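Long-range contacts in dextranase (PDB 6NZS), which hydrolyses internal alpha-1,6-glucosidic linkages of dextran as an endo-acting glycoside hydrolase of family 49: residues E292-N296 and C308-V313; E72-S78 and S363-Q367. All coordinates share one frame; numbering follows the deposited sequence.

Contact 1. Residues E292-N296 and C308-V313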
ATOM      1  N   GLU A 292     -17.162   4.097  -1.746  1.00 14.21           N
ATOM      2  CA  GLU A 292     -17.687   5.182  -0.914  1.00 16.52           C
ATOM      3  C   GLU A 292     -18.981   4.765  -0.218  1.00 19.41           C
ATOM      4  O   GLU A 292     -19.935   5.543  -0.113  1.00 19.43           O
ATOM      5  CB  GLU A 292     -17.863   6.480  -1.710  1.00 17.12           C
ATOM      6  CG  GLU A 292     -16.590   7.305  -1.881  1.00 19.47           C
ATOM      7  CD  GLU A 292     -16.821   8.597  -2.649  1.00 17.38           C
ATOM      8  OE1 GLU A 292     -17.666   8.599  -3.569  1.00 19.15           O
ATOM      9  OE2 GLU A 292     -16.162   9.612  -2.335  1.00 18.98           O
ATOM     10  N   ALA A 293     -19.018   3.521   0.258  1.00 18.43           N
ATOM     11  CA  ALA A 293     -20.135   3.053   1.067  1.00 18.95           C
ATOM     12  C   ALA A 293     -20.267   3.929   2.306  1.00 19.04           C
ATOM     13  O   ALA A 293     -19.354   3.996   3.132  1.00 19.77           O
ATOM     14  CB  ALA A 293     -19.908   1.594   1.465  1.00 19.65           C
ATOM     15  N   ASP A 294     -21.398   4.630   2.420  1.00 22.59           N
ATOM     16  CA  ASP A 294     -21.590   5.660   3.436  1.00 22.60           C
ATOM     17  C   ASP A 294     -22.476   5.118   4.550  1.00 24.64           C
ATOM     18  O   ASP A 294     -23.598   4.667   4.294  1.00 24.78           O
ATOM     19  CB  ASP A 294     -22.220   6.908   2.810  1.00 25.09           C
ATOM     20  CG  ASP A 294     -22.096   8.145   3.697  1.00 27.14           C
ATOM     21  OD1 ASP A 294     -21.716   8.010   4.882  1.00 26.07           O
ATOM     22  OD2 ASP A 294     -22.381   9.263   3.204  1.00 29.34           O
ATOM     23  N   THR A 295     -21.967   5.155   5.785  1.00 24.38           N
ATOM     24  CA  THR A 295     -22.778   4.747   6.926  1.00 26.04           C
ATOM     25  C   THR A 295     -23.940   5.704   7.172  1.00 28.73           C
ATOM     26  O   THR A 295     -24.954   5.289   7.742  1.00 29.93           O
ATOM     27  CB  THR A 295     -21.917   4.565   8.186  1.00 22.73           C
ATOM     28  OG1 THR A 295     -21.235   5.788   8.502  1.00 25.52           O
ATOM     29  CG2 THR A 295     -20.886   3.453   7.970  1.00 25.58           C
ATOM     30  N   ASN A 296     -23.822   6.961   6.737  1.00 27.64           N
ATOM     31  CA  ASN A 296     -24.935   7.906   6.795  1.00 27.95           C
ATOM     32  C   ASN A 296     -26.025   7.599   5.774  1.00 31.80           C
ATOM     33  O   ASN A 296     -27.085   8.233   5.819  1.00 32.86           O
ATOM     34  CB  ASN A 296     -24.428   9.329   6.543  1.00 29.34           C
ATOM     35  CG  ASN A 296     -23.643   9.893   7.714  1.00 31.51           C
ATOM     36  OD1 ASN A 296     -23.793   9.448   8.855  1.00 33.90           O
ATOM     37  ND2 ASN A 296     -22.805  10.889   7.437  1.00 29.46           N
ATOM     38  N   CYS A 308     -17.279  12.123   2.130  1.00 29.43           N
ATOM     39  CA  CYS A 308     -17.643  11.281   3.264  1.00 26.85           C
ATOM     40  C   CYS A 308     -16.405  10.929   4.072  1.00 25.58           C
ATOM     41  O   CYS A 308     -16.244   9.796   4.546  1.00 24.66           O
ATOM     42  CB  CYS A 308     -18.382  10.030   2.807  1.00 25.29           C
ATOM     43  SG  CYS A 308     -17.452   8.981   1.653  1.00 26.48           S
ATOM     44  N   HIS A 309     -15.520  11.917   4.244  1.00 26.13           N
ATOM     45  CA  HIS A 309     -14.211  11.689   4.850  1.00 26.78           C
ATOM     46  C   HIS A 309     -14.306  10.970   6.186  1.00 27.64           C
ATOM     47  O   HIS A 309     -13.434  10.156   6.514  1.00 26.94           O
ATOM     48  CB  HIS A 309     -13.474  13.024   5.005  1.00 29.07           C
ATOM     49  CG  HIS A 309     -12.106  12.897   5.600  1.00 30.43           C
ATOM     50  ND1 HIS A 309     -11.008  12.497   4.868  1.00 31.58           N
ATOM     51  CD2 HIS A 309     -11.657  13.123   6.858  1.00 30.82           C
ATOM     52  CE1 HIS A 309      -9.942  12.479   5.649  1.00 30.69           C
ATOM     53  NE2 HIS A 309     -10.309  12.852   6.863  1.00 33.32           N
ATOM     54  N   SER A 310     -15.360  11.227   6.959  1.00 28.36           N
ATOM     55  CA  SER A 310     -15.492  10.652   8.293  1.00 27.04           C
ATOM     56  C   SER A 310     -16.645   9.665   8.440  1.00 30.35           C
ATOM     57  O   SER A 310     -16.806   9.093   9.523  1.00 33.64           O
ATOM     58  CB  SER A 310     -15.617  11.761   9.345  1.00 34.35           C
ATOM     59  OG  SER A 310     -16.908  12.345   9.305  1.00 35.58           O
ATOM     60  N   SER A 311     -17.450   9.444   7.394  1.00 28.90           N
ATOM     61  CA  SER A 311     -18.608   8.558   7.479  1.00 24.89           C
ATOM     62  C   SER A 311     -18.570   7.368   6.527  1.00 25.53           C
ATOM     63  O   SER A 311     -19.378   6.444   6.683  1.00 21.87           O
ATOM     64  CB  SER A 311     -19.908   9.341   7.246  1.00 29.34           C
ATOM     65  OG  SER A 311     -19.810  10.133   6.075  1.00 28.12           O
ATOM     66  N   CYS A 312     -17.685   7.357   5.545  1.00 22.76           N
ATOM     67  CA  CYS A 312     -17.595   6.189   4.688  1.00 18.62           C
ATOM     68  C   CYS A 312     -16.861   5.064   5.404  1.00 18.95           C
ATOM     69  O   CYS A 312     -15.997   5.304   6.253  1.00 21.46           O
ATOM     70  CB  CYS A 312     -16.913   6.547   3.377  1.00 19.12           C
ATOM     71  SG  CYS A 312     -18.117   7.152   2.183  1.00 19.70           S
ATOM     72  N   VAL A 313     -17.239   3.826   5.063  1.00 18.09           N
ATOM     73  CA  VAL A 313     -16.677   2.645   5.716  1.00 16.50           C
ATOM     74  C   VAL A 313     -15.165   2.629   5.562  1.00 19.92           C
ATOM     75  O   VAL A 313     -14.629   2.739   4.451  1.00 16.97           O
ATOM     76  CB  VAL A 313     -17.306   1.370   5.134  1.00 19.16           C
ATOM     77  CG1 VAL A 313     -16.609   0.119   5.691  1.00 18.34           C
ATOM     78  CG2 VAL A 313     -18.793   1.322   5.419  1.00 21.68           C
TER
HETATM   79  O   HOH W   1     -16.639   3.130   2.060  1.00 24.58           O
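Thr295 grips the backbone carbonyl of Ser311 twice. Its OG1 lies 2.7 Å from Ser311 O, in the carbonyl plane and on a lone pair. Its backbone N donates to Ser311 O as well, at 3.0 Å, from a position tilted out of that plane. With chi1 at 59°, OG1 sits between the backbone N and carbonyl carbon of Thr295, and both donors can reach one oxygen. Ser311 OG in turn donates to Asp294 OD1 at 3.1 Å, on the syn side but 33° out of the carboxylate plane. From the opposite face of the carboxylate, Asn296 N reaches the same OD1 at 3.0 Å, which makes an Asx turn. With an alanine at Asp294, Ser311 OG and Asn296 N would probably both lose their shared acceptor, and the Asx turn would go with it. Further along, Val313 N donates to Ala293 O at 2.9 Å, and a single beta bridge joins Asp294 to Cys312. Both segments belong to the long loop between strands 283-285 and 316-320 of the beta-solenoid, and the contact pins its two arms together. A water donates to Ala293 O and Val313 O. Next to the bridge, the Cys308-Cys312 disulfide closes a tight turn, in which Cys308 O accepts from the N atoms of Ser311 and Cys312. Cys312 SG packs 3.3 Å from Glu292 O. The Glu292 carboxylate forms a salt bridge with Lys71.

Contact 2. Residues E72-S78 and S363-Q367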
ATOM      1  N   GLU A  72     -16.730   8.724 -12.152  1.00 17.15           N
ATOM      2  CA  GLU A  72     -15.516   7.923 -12.124  1.00 17.62           C
ATOM      3  C   GLU A  72     -15.185   7.540 -10.690  1.00 17.84           C
ATOM      4  O   GLU A  72     -15.353   8.333  -9.759  1.00 17.34           O
ATOM      5  CB  GLU A  72     -14.352   8.699 -12.736  1.00 21.93           C
ATOM      6  CG  GLU A  72     -14.414   8.810 -14.254  1.00 24.22           C
ATOM      7  CD  GLU A  72     -13.151   9.407 -14.837  1.00 29.24           C
ATOM      8  OE1 GLU A  72     -12.628  10.378 -14.253  1.00 33.34           O
ATOM      9  OE2 GLU A  72     -12.677   8.901 -15.877  1.00 36.25           O
ATOM     10  N   ASP A  73     -14.725   6.300 -10.507  1.00 14.12           N
ATOM     11  CA  ASP A  73     -14.304   5.837  -9.194  1.00 13.35           C
ATOM     12  C   ASP A  73     -12.831   5.453  -9.131  1.00 12.81           C
ATOM     13  O   ASP A  73     -12.377   5.001  -8.075  1.00 12.90           O
ATOM     14  CB  ASP A  73     -15.195   4.685  -8.693  1.00 13.37           C
ATOM     15  CG  ASP A  73     -15.199   3.476  -9.623  1.00 10.71           C
ATOM     16  OD1 ASP A  73     -14.256   3.311 -10.425  1.00 12.75           O
ATOM     17  OD2 ASP A  73     -16.162   2.682  -9.547  1.00 12.68           O
ATOM     18  N   GLY A  74     -12.076   5.639 -10.215  1.00 12.72           N
ATOM     19  CA  GLY A  74     -10.664   5.316 -10.239  1.00 13.08           C
ATOM     20  C   GLY A  74     -10.332   3.913 -10.698  1.00 12.89           C
ATOM     21  O   GLY A  74      -9.160   3.640 -10.991  1.00 11.90           O
ATOM     22  N   ALA A  75     -11.318   3.024 -10.782  1.00 12.13           N
ATOM     23  CA  ALA A  75     -11.099   1.660 -11.239  1.00 11.43           C
ATOM     24  C   ALA A  75     -11.371   1.484 -12.722  1.00 11.74           C
ATOM     25  O   ALA A  75     -11.370   0.347 -13.203  1.00 12.78           O
ATOM     26  CB  ALA A  75     -11.964   0.689 -10.431  1.00 10.89           C
ATOM     27  N   GLU A  76     -11.571   2.578 -13.461  1.00 12.07           N
ATOM     28  CA  GLU A  76     -11.961   2.464 -14.864  1.00 11.81           C
ATOM     29  C   GLU A  76     -10.898   1.750 -15.692  1.00 11.25           C
ATOM     30  O   GLU A  76     -11.203   0.781 -16.396  1.00 11.88           O
ATOM     31  CB  GLU A  76     -12.272   3.842 -15.441  1.00 13.37           C
ATOM     32  CG  GLU A  76     -13.630   4.398 -15.020  1.00 15.09           C
ATOM     33  CD  GLU A  76     -13.660   4.916 -13.588  1.00 14.64           C
ATOM     34  OE1 GLU A  76     -12.593   5.290 -13.048  1.00 14.09           O
ATOM     35  OE2 GLU A  76     -14.757   4.948 -13.004  1.00 14.83           O
ATOM     36  N   PHE A  77      -9.646   2.221 -15.642  1.00 11.68           N
ATOM     37  CA  PHE A  77      -8.616   1.585 -16.463  1.00 10.13           C
ATOM     38  C   PHE A  77      -8.394   0.141 -16.043  1.00  9.78           C
ATOM     39  O   PHE A  77      -8.334  -0.760 -16.886  1.00 11.22           O
ATOM     40  CB  PHE A  77      -7.285   2.333 -16.401  1.00 10.92           C
ATOM     41  CG  PHE A  77      -6.176   1.611 -17.133  1.00 10.67           C
ATOM     42  CD1 PHE A  77      -6.206   1.509 -18.516  1.00 11.16           C
ATOM     43  CD2 PHE A  77      -5.126   1.007 -16.445  1.00 12.25           C
ATOM     44  CE1 PHE A  77      -5.209   0.836 -19.207  1.00 12.10           C
ATOM     45  CE2 PHE A  77      -4.120   0.331 -17.138  1.00 11.56           C
ATOM     46  CZ  PHE A  77      -4.163   0.246 -18.515  1.00 12.13           C
ATOM     47  N   SER A  78      -8.260  -0.100 -14.738  1.00 10.57           N
ATOM     48  CA  SER A  78      -7.983  -1.462 -14.290  1.00 10.40           C
ATOM     49  C   SER A  78      -9.097  -2.420 -14.704  1.00  9.80           C
ATOM     50  O   SER A  78      -8.830  -3.538 -15.157  1.00 10.03           O
ATOM     51  CB  SER A  78      -7.767  -1.487 -12.783  1.00 11.77           C
ATOM     52  OG  SER A  78      -8.934  -1.107 -12.086  1.00 18.92           O
ATOM     53  N   SER A 363      -6.340  -2.525  -4.328  1.00 10.20           N
ATOM     54  CA  SER A 363      -6.777  -1.149  -4.075  1.00 10.41           C
ATOM     55  C   SER A 363      -7.132  -0.460  -5.398  1.00 10.49           C
ATOM     56  O   SER A 363      -6.460   0.457  -5.876  1.00 12.63           O
ATOM     57  CB  SER A 363      -5.703  -0.392  -3.307  1.00 11.38           C
ATOM     58  OG  SER A 363      -5.530  -0.943  -2.011  1.00 16.66           O
ATOM     59  N   TRP A 364      -8.241  -0.915  -5.989  1.00  9.31           N
ATOM     60  CA  TRP A 364      -8.597  -0.474  -7.336  1.00  9.42           C
ATOM     61  C   TRP A 364      -9.218   0.919  -7.368  1.00 10.93           C
ATOM     62  O   TRP A 364      -8.942   1.693  -8.289  1.00 10.75           O
ATOM     63  CB  TRP A 364      -9.549  -1.487  -7.967  1.00 11.34           C
ATOM     64  CG  TRP A 364      -9.028  -2.889  -7.918  1.00  9.06           C
ATOM     65  CD1 TRP A 364      -9.466  -3.906  -7.108  1.00  9.98           C
ATOM     66  CD2 TRP A 364      -7.965  -3.435  -8.709  1.00  9.62           C
ATOM     67  NE1 TRP A 364      -8.748  -5.050  -7.355  1.00  9.25           N
ATOM     68  CE2 TRP A 364      -7.821  -4.792  -8.331  1.00  8.12           C
ATOM     69  CE3 TRP A 364      -7.132  -2.918  -9.704  1.00  9.57           C
ATOM     70  CZ2 TRP A 364      -6.866  -5.633  -8.911  1.00  9.10           C
ATOM     71  CZ3 TRP A 364      -6.178  -3.752 -10.285  1.00  9.47           C
ATOM     72  CH2 TRP A 364      -6.055  -5.095  -9.884  1.00  8.84           C
ATOM     73  N   TYR A 365     -10.077   1.236  -6.398  1.00 10.51           N
ATOM     74  CA  TYR A 365     -10.765   2.519  -6.380  1.00 11.98           C
ATOM     75  C   TYR A 365      -9.804   3.638  -5.986  1.00 12.41           C
ATOM     76  O   TYR A 365      -8.812   3.414  -5.292  1.00 11.99           O
ATOM     77  CB  TYR A 365     -11.879   2.485  -5.327  1.00 11.28           C
ATOM     78  CG  TYR A 365     -13.021   1.532  -5.593  1.00 10.17           C
ATOM     79  CD1 TYR A 365     -13.735   1.575  -6.792  1.00 11.33           C
ATOM     80  CD2 TYR A 365     -13.392   0.589  -4.637  1.00 10.35           C
ATOM     81  CE1 TYR A 365     -14.787   0.704  -7.021  1.00 11.98           C
ATOM     82  CE2 TYR A 365     -14.443  -0.287  -4.857  1.00 10.85           C
ATOM     83  CZ  TYR A 365     -15.135  -0.228  -6.054  1.00 11.08           C
ATOM     84  OH  TYR A 365     -16.182  -1.105  -6.277  1.00 13.31           O
ATOM     85  N   TRP A 366     -10.124   4.864  -6.415  1.00 12.45           N
ATOM     86  CA  TRP A 366      -9.530   6.033  -5.786  1.00 12.52           C
ATOM     87  C   TRP A 366      -9.848   6.024  -4.294  1.00 13.08           C
ATOM     88  O   TRP A 366     -10.748   5.322  -3.823  1.00 12.95           O
ATOM     89  CB  TRP A 366     -10.142   7.315  -6.364  1.00 14.82           C
ATOM     90  CG  TRP A 366      -9.697   7.660  -7.743  1.00 15.19           C
ATOM     91  CD1 TRP A 366      -8.515   7.320  -8.335  1.00 13.22           C
ATOM     92  CD2 TRP A 366     -10.433   8.411  -8.720  1.00 16.22           C
ATOM     93  NE1 TRP A 366      -8.467   7.817  -9.618  1.00 17.11           N
ATOM     94  CE2 TRP A 366      -9.631   8.492  -9.877  1.00 17.65           C
ATOM     95  CE3 TRP A 366     -11.694   9.015  -8.728  1.00 18.17           C
ATOM     96  CZ2 TRP A 366     -10.050   9.153 -11.038  1.00 20.22           C
ATOM     97  CZ3 TRP A 366     -12.105   9.684  -9.886  1.00 20.69           C
ATOM     98  CH2 TRP A 366     -11.284   9.742 -11.019  1.00 21.87           C
ATOM     99  N   GLN A 367      -9.113   6.847  -3.545  1.00 11.99           N
ATOM    100  CA  GLN A 367      -9.334   7.045  -2.115  1.00 13.09           C
ATOM    101  C   GLN A 367      -9.074   5.783  -1.304  1.00 13.01           C
ATOM    102  O   GLN A 367      -9.558   5.646  -0.176  1.00 16.27           O
ATOM    103  CB  GLN A 367     -10.719   7.645  -1.821  1.00 15.01           C
ATOM    104  CG  GLN A 367     -11.024   8.868  -2.690  1.00 15.60           C
ATOM    105  CD  GLN A 367     -12.326   9.548  -2.319  1.00 20.27           C
ATOM    106  OE1 GLN A 367     -13.383   9.242  -2.871  1.00 24.27           O
ATOM    107  NE2 GLN A 367     -12.255  10.473  -1.372  1.00 19.72           N
TER
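The indole of Trp366 lies against the backbone of Gly74, whose CA sits over the five-membered ring in a CH-pi contact. Trp366 CG stands beside its backbone N, opposite the carbonyl carbon (chi1 -74°), which lays the indole along Gly74. This is the tight part. A side chain at Gly74 would run into the indole, and at these backbone angles a CB would also press against the carbonyl O of Asp73. Trp366 N donates to Asp73 O at 2.8 Å and ties the two segments together. Asp73 OD2 meets the Tyr365 ring at its edge, 3.5 Å from CE1. That oxygen is also held by Tyr69 and Arg61. Ala75 CB lies 4.1 Å from Trp364 CB, and Ser78 CB 3.5 Å from Trp364 CE3. The more open side is at partly exposed Glu72, whose OE1 comes 3.6 Å from Trp366 CH2 while OE2 pairs with Lys167. Within 73-76, Glu76 takes Asp73 N and Gly74 N on its carboxylate oxygens, and Asp73 OD1 accepts from Ala75 N in an Asx turn. The loop leading into helix 76-81, with Ser78 of the helix, packs the N-terminal Ig-like domain onto the solenoid loop between strands 351-361 and 371-372.

In the fold
The centres of the two contacts are about 17 Å apart. Along the chain, residues 72-78 come first, then both segments of contact 1, then residues 363-367. Contact 1 is therefore local, with its segments 12 residues apart at their closest ends. Contact 2 spans 285 residues and joins the N-terminal Ig-like domain to the beta-solenoid. Four strands, 316-320, 325-335, 342-346 and 351-361, lie between the two solenoid loops in sequence; 316-320 and 342-346 are parallel neighbours in one sheet. Tyr291, just before contact 1, meets the ring of Tyr365. Lys71, next to residues 72-78, comes from the N-terminal domain and links contact 1 to it. The contact 1 loop thus reaches the domain interface.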